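Side-chain contact in hydrolase, alpha/beta hydrolase FOLD family (Staphylococcus aureus, PDB 2XMZ), which catalyses pyruvate elimination to form 2-succinyl-6-hydroxy-2,4-cyclohexadiene-1-carboxylate in menaquinone biosynthesis: residues A[100-105]-A[204-209]. Numbering follows the deposited sequence.
Sequences YAINGH and KEIKVP
The carboxylate of E205 is the flat group that reaches across, with OE2 3.9 Å from the CG2 methyl of I102, while its other oxygen, OE1, is salt-bridged to R202. The two rings of 100-105 lie farther back, away from 204-209, and are covered from within their own segment: the CA of G104 sits 3.4 Å above one face of Y100, over the ring centre, and the backbone O of N103 lies over the centre of one face of H105. The apolar grip belongs to I206, whose CG1 meets I102 CG1 at 3.7 Å, the two side chains crossing at about a right angle. CG1 of I206 is anti to its own carbonyl carbon (chi1 -62°) and the chain runs on extended, which carries CD1 to within 4.0 Å of A101 CB. No direct hydrogen bond joins the segments; instead one water donates to A101 O (2.8 Å) and to E205 O (3.2 Å), tying the helix end to the loop. A101 and I206 also both rest on L111 of strand 110-114, and Y100 packs against helix 66-77. The contact thus joins the C-terminal end of helix 92-103, probably the one following the nucleophile elbow of this alpha/beta hydrolase fold, to the loop leading into strand 210-215, which runs parallel beside strand 110-114.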
loop_
_atom_site.group_PDB
_atom_site.type_symbol
_atom_site.label_atom_id
_atom_site.label_comp_id
_atom_site.label_asym_id
_atom_site.label_seq_id
_atom_site.Cartn_x
_atom_site.Cartn_y
_atom_site.Cartn_z
ATOM N N TYR A 100 -4.680 9.575 -2.797
ATOM C CA TYR A 100 -4.602 10.578 -1.779
ATOM C C TYR A 100 -3.673 11.720 -2.171
ATOM O O TYR A 100 -3.986 12.867 -1.892
ATOM C CB TYR A 100 -4.190 10.020 -0.412
ATOM C CG TYR A 100 -4.513 11.013 0.671
ATOM C CD1 TYR A 100 -5.784 11.041 1.261
ATOM C CD2 TYR A 100 -3.572 11.974 1.073
ATOM C CE1 TYR A 100 -6.085 11.978 2.246
ATOM C CE2 TYR A 100 -3.857 12.890 2.042
ATOM C CZ TYR A 100 -5.128 12.895 2.622
ATOM O OH TYR A 100 -5.410 13.823 3.586
ATOM N N ALA A 101 -2.546 11.404 -2.805
ATOM C CA ALA A 101 -1.617 12.442 -3.289
ATOM C C ALA A 101 -2.303 13.398 -4.243
ATOM O O ALA A 101 -1.945 14.570 -4.301
ATOM C CB ALA A 101 -0.376 11.820 -3.971
ATOM N N ILE A 102 -3.265 12.877 -5.012
ATOM C CA ILE A 102 -3.981 13.660 -6.023
ATOM C C ILE A 102 -5.238 14.358 -5.481
ATOM O O ILE A 102 -5.555 15.480 -5.880
ATOM C CB ILE A 102 -4.385 12.735 -7.204
ATOM C CG1 ILE A 102 -3.129 12.236 -7.926
ATOM C CG2 ILE A 102 -5.341 13.435 -8.183
ATOM C CD1 ILE A 102 -3.340 10.976 -8.774
ATOM N N ASN A 103 -5.944 13.687 -4.575
ATOM C CA ASN A 103 -7.273 14.116 -4.162
ATOM C C ASN A 103 -7.408 14.405 -2.689
ATOM O O ASN A 103 -8.431 14.949 -2.272
ATOM C CB ASN A 103 -8.302 13.053 -4.537
ATOM C CG ASN A 103 -8.434 12.889 -6.031
ATOM O OD1 ASN A 103 -8.865 13.796 -6.721
ATOM N ND2 ASN A 103 -8.057 11.729 -6.533
ATOM N N GLY A 104 -6.387 14.051 -1.902
ATOM C CA GLY A 104 -6.443 14.243 -0.443
ATOM C C GLY A 104 -6.519 15.690 0.004
ATOM O O GLY A 104 -6.108 16.614 -0.713
ATOM N N HIS A 105 -7.027 15.896 1.206
ATOM C CA HIS A 105 -7.315 17.237 1.659
ATOM C C HIS A 105 -6.248 17.781 2.602
ATOM O O HIS A 105 -6.192 18.986 2.867
ATOM C CB HIS A 105 -8.762 17.318 2.178
ATOM C CG HIS A 105 -9.777 16.979 1.116
ATOM N ND1 HIS A 105 -10.408 15.751 1.046
ATOM C CD2 HIS A 105 -10.210 17.684 0.039
ATOM C CE1 HIS A 105 -11.215 15.728 -0.001
ATOM N NE2 HIS A 105 -11.107 16.885 -0.636
ATOM N N LYS A 204 0.782 13.545 -13.270
ATOM C CA LYS A 204 1.510 14.786 -13.461
ATOM C C LYS A 204 1.117 15.869 -12.453
ATOM O O LYS A 204 1.848 16.825 -12.270
ATOM C CB LYS A 204 1.381 15.317 -14.906
ATOM C CG LYS A 204 -0.021 15.662 -15.351
ATOM C CD LYS A 204 0.002 16.081 -16.815
ATOM C CE LYS A 204 -1.262 15.693 -17.520
ATOM N NZ LYS A 204 -2.439 16.399 -16.953
ATOM N N GLU A 205 -0.015 15.689 -11.777
ATOM C CA GLU A 205 -0.453 16.642 -10.777
ATOM C C GLU A 205 0.321 16.472 -9.485
ATOM O O GLU A 205 0.322 17.355 -8.660
ATOM C CB GLU A 205 -1.939 16.466 -10.483
ATOM C CG GLU A 205 -2.812 16.423 -11.728
ATOM C CD GLU A 205 -4.278 16.520 -11.374
ATOM O OE1 GLU A 205 -5.119 16.435 -12.286
ATOM O OE2 GLU A 205 -4.585 16.660 -10.172
ATOM N N ILE A 206 0.974 15.333 -9.304
ATOM C CA ILE A 206 1.660 15.036 -8.044
ATOM C C ILE A 206 3.000 15.751 -8.079
ATOM O O ILE A 206 3.881 15.328 -8.792
ATOM C CB ILE A 206 1.872 13.491 -7.872
ATOM C CG1 ILE A 206 0.530 12.768 -7.806
ATOM C CG2 ILE A 206 2.713 13.173 -6.606
ATOM C CD1 ILE A 206 0.696 11.271 -7.748
ATOM N N LYS A 207 3.154 16.831 -7.315
ATOM C CA LYS A 207 4.366 17.643 -7.398
ATOM C C LYS A 207 5.416 17.337 -6.327
ATOM O O LYS A 207 6.530 17.847 -6.411
ATOM C CB LYS A 207 4.040 19.145 -7.341
ATOM C CG LYS A 207 2.884 19.622 -8.208
ATOM C CD LYS A 207 3.079 19.307 -9.678
ATOM C CE LYS A 207 1.918 19.891 -10.465
ATOM N NZ LYS A 207 1.891 19.403 -11.867
ATOM N N VAL A 208 5.061 16.539 -5.317
ATOM C CA VAL A 208 5.955 16.297 -4.181
ATOM C C VAL A 208 7.039 15.298 -4.580
ATOM O O VAL A 208 6.844 14.517 -5.511
ATOM C CB VAL A 208 5.180 15.823 -2.899
ATOM C CG1 VAL A 208 4.236 16.940 -2.404
ATOM C CG2 VAL A 208 4.425 14.519 -3.131
ATOM N N PRO A 209 8.200 15.341 -3.899
ATOM C CA PRO A 209 9.186 14.308 -4.175
ATOM C C PRO A 209 8.570 12.919 -3.994
ATOM O O PRO A 209 7.907 12.668 -2.989
ATOM C CB PRO A 209 10.271 14.571 -3.134
ATOM C CG PRO A 209 10.174 16.097 -2.893
ATOM C CD PRO A 209 8.711 16.404 -3.009
HETATM O O HOH W 1 -1.675 16.455 -6.378
#